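Local coordinates for protein ribose 5-phosphate isomerase, putative (Trypanosoma brucei brucei, PDB 6FXS) that probably interconverts ribose 5-phosphate and ribulose 5-phosphate, at residues R157-Q160 / R161-I165. Numbering follows the deposited sequence.
Sequences RHTQ and RLEKI. With SO4 (sulfate ion), chain C.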
loop_
_atom_site.group_PDB
_atom_site.type_symbol
_atom_site.label_atom_id
_atom_site.label_comp_id
_atom_site.label_asym_id
_atom_site.label_seq_id
_atom_site.Cartn_x
_atom_site.Cartn_y
_atom_site.Cartn_z
ATOM N N ARG B 157 -7.254 -8.621 26.609
ATOM C CA ARG B 157 -8.337 -8.138 25.773
ATOM C C ARG B 157 -8.278 -8.715 24.318
ATOM O O ARG B 157 -9.291 -9.068 23.788
ATOM C CB ARG B 157 -8.433 -6.671 25.871
ATOM C CG ARG B 157 -7.541 -6.009 24.970
ATOM C CD ARG B 157 -7.604 -4.524 25.269
ATOM N NE ARG B 157 -6.462 -3.923 24.591
ATOM C CZ ARG B 157 -5.194 -4.075 24.953
ATOM N NH1 ARG B 157 -4.849 -4.808 26.048
ATOM N NH2 ARG B 157 -4.263 -3.470 24.209
ATOM N N HIS B 158 -7.093 -8.965 23.793
ATOM C CA HIS B 158 -6.984 -9.674 22.479
ATOM C C HIS B 158 -7.286 -11.135 22.672
ATOM O O HIS B 158 -8.009 -11.746 21.861
ATOM C CB HIS B 158 -5.610 -9.477 21.826
ATOM C CG HIS B 158 -5.240 -8.056 21.688
ATOM N ND1 HIS B 158 -6.074 -7.131 21.088
ATOM C CD2 HIS B 158 -4.178 -7.352 22.171
ATOM C CE1 HIS B 158 -5.560 -5.919 21.222
ATOM N NE2 HIS B 158 -4.410 -6.024 21.880
ATOM N N THR B 159 -6.795 -11.721 23.767
ATOM C CA THR B 159 -7.126 -13.121 24.016
ATOM C C THR B 159 -8.646 -13.368 24.043
ATOM O O THR B 159 -9.107 -14.335 23.467
ATOM C CB THR B 159 -6.443 -13.638 25.290
ATOM O OG1 THR B 159 -5.031 -13.514 25.075
ATOM C CG2 THR B 159 -6.787 -15.161 25.494
ATOM N N GLN B 160 -9.408 -12.546 24.742
ATOM C CA GLN B 160 -10.880 -12.694 24.781
ATOM C C GLN B 160 -11.507 -12.597 23.396
ATOM O O GLN B 160 -12.442 -13.298 23.091
ATOM C CB GLN B 160 -11.501 -11.651 25.693
ATOM C CG GLN B 160 -11.324 -12.037 27.148
ATOM C CD GLN B 160 -11.995 -11.079 28.107
ATOM O OE1 GLN B 160 -11.449 -10.832 29.178
ATOM N NE2 GLN B 160 -13.170 -10.546 27.747
ATOM N N ARG B 161 -10.984 -11.697 22.576
ATOM C CA ARG B 161 -11.417 -11.606 21.178
ATOM C C ARG B 161 -11.171 -12.889 20.431
ATOM O O ARG B 161 -12.066 -13.435 19.763
ATOM C CB ARG B 161 -10.756 -10.386 20.496
ATOM C CG ARG B 161 -11.347 -9.122 21.027
ATOM C CD ARG B 161 -10.518 -7.888 20.874
ATOM N NE ARG B 161 -11.039 -6.821 21.750
ATOM C CZ ARG B 161 -10.375 -5.691 21.994
ATOM N NH1 ARG B 161 -9.204 -5.490 21.443
ATOM N NH2 ARG B 161 -10.869 -4.757 22.778
ATOM N N LEU B 162 -9.957 -13.390 20.540
ATOM C CA LEU B 162 -9.584 -14.622 19.905
ATOM C C LEU B 162 -10.430 -15.846 20.405
ATOM O O LEU B 162 -10.791 -16.694 19.594
ATOM C CB LEU B 162 -8.085 -14.900 20.076
ATOM C CG LEU B 162 -7.157 -13.831 19.395
ATOM C CD1 LEU B 162 -5.699 -14.246 19.536
ATOM C CD2 LEU B 162 -7.489 -13.555 17.945
ATOM N N GLU B 163 -10.732 -15.909 21.691
ATOM C CA GLU B 163 -11.685 -16.921 22.252
ATOM C C GLU B 163 -13.056 -16.790 21.626
ATOM O O GLU B 163 -13.661 -17.833 21.318
ATOM C CB GLU B 163 -11.794 -16.891 23.755
ATOM C CG GLU B 163 -10.499 -17.257 24.490
ATOM C CD GLU B 163 -10.479 -16.799 25.985
ATOM O OE1 GLU B 163 -11.400 -16.052 26.440
ATOM O OE2 GLU B 163 -9.529 -17.186 26.723
ATOM N N LYS B 164 -13.513 -15.542 21.330
ATOM C CA LYS B 164 -14.781 -15.365 20.610
ATOM C C LYS B 164 -14.784 -15.913 19.177
ATOM O O LYS B 164 -15.815 -16.449 18.722
ATOM C CB LYS B 164 -15.295 -13.929 20.667
ATOM C CG LYS B 164 -15.719 -13.530 22.083
ATOM C CD LYS B 164 -16.104 -12.056 22.170
ATOM C CE LYS B 164 -16.664 -11.780 23.573
ATOM N NZ LYS B 164 -17.223 -10.398 23.588
ATOM N N ILE B 165 -13.642 -15.836 18.497
ATOM C CA ILE B 165 -13.530 -16.372 17.177
ATOM C C ILE B 165 -13.593 -17.907 17.258
ATOM O O ILE B 165 -14.343 -18.572 16.500
ATOM C CB ILE B 165 -12.242 -15.892 16.502
ATOM C CG1 ILE B 165 -12.293 -14.369 16.223
ATOM C CG2 ILE B 165 -11.995 -16.659 15.224
ATOM C CD1 ILE B 165 -11.006 -13.832 15.623
HETATM S S SO4 C . -8.044 -2.024 22.350
HETATM O O1 SO4 C . -8.136 -1.083 21.226
HETATM O O2 SO4 C . -7.559 -3.224 21.655
HETATM O O3 SO4 C . -9.291 -2.313 23.116
HETATM O O4 SO4 C . -7.167 -1.515 23.462
HETATM O O HOH W 1 -14.092 -14.437 25.173
#
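R161 and R157, one helical turn apart, lie side by side and point the same way to grip a single sulfate ion, which was probably supplied by the crystallisation liquor. The guanidinium of R161 presents its edge to the ion, NH1 donating to O2 at 2.8 Å and NH2 to O3 at 2.9 Å. Both bonds are nearly straight, the second 175° at the hydrogen, and they fix the rotation of the group. R157 reaches the same ion through NE, which donates to sulfate O4 at 2.8 Å in a bent bond, and weakly to O2. With its CG between the backbone N and the carbonyl carbon (chi1 85°), that methylene lies over the rim of one face of the R161 guanidinium, and the extended chain beyond carries NE to the ion. H158 completes this cluster: its ND1 lies 3.6 Å from R161 NH1, with ring and guanidinium planes 65° apart, its CE1 comes 3.4 Å from sulfate O2, and its ring also stacks with that of H122.

The backbone beneath is regular alpha helix, with L162 N bonded to H158 O at 2.9 Å, while R161 N to R157 O at 3.4 Å is weak. Q160 packs its CB against R161 N, and its O accepts from K164 N at 3.0 Å. A water also donates to Q160 O and only weakly to E163 OE1, a loose bridge at most.

Outside the segments, R157 NH2 forms a salt bridge with E155, and R161 NE forms one with an acidic side chain of a neighbouring subunit; residues of another subunit also hydrogen-bond to the sulfate. The C-terminal helix 156-169 thus carries an anion site at a subunit interface, where two arginines converge on one ion with their charges matched to it; it is consistent with a place for a substrate's phosphate.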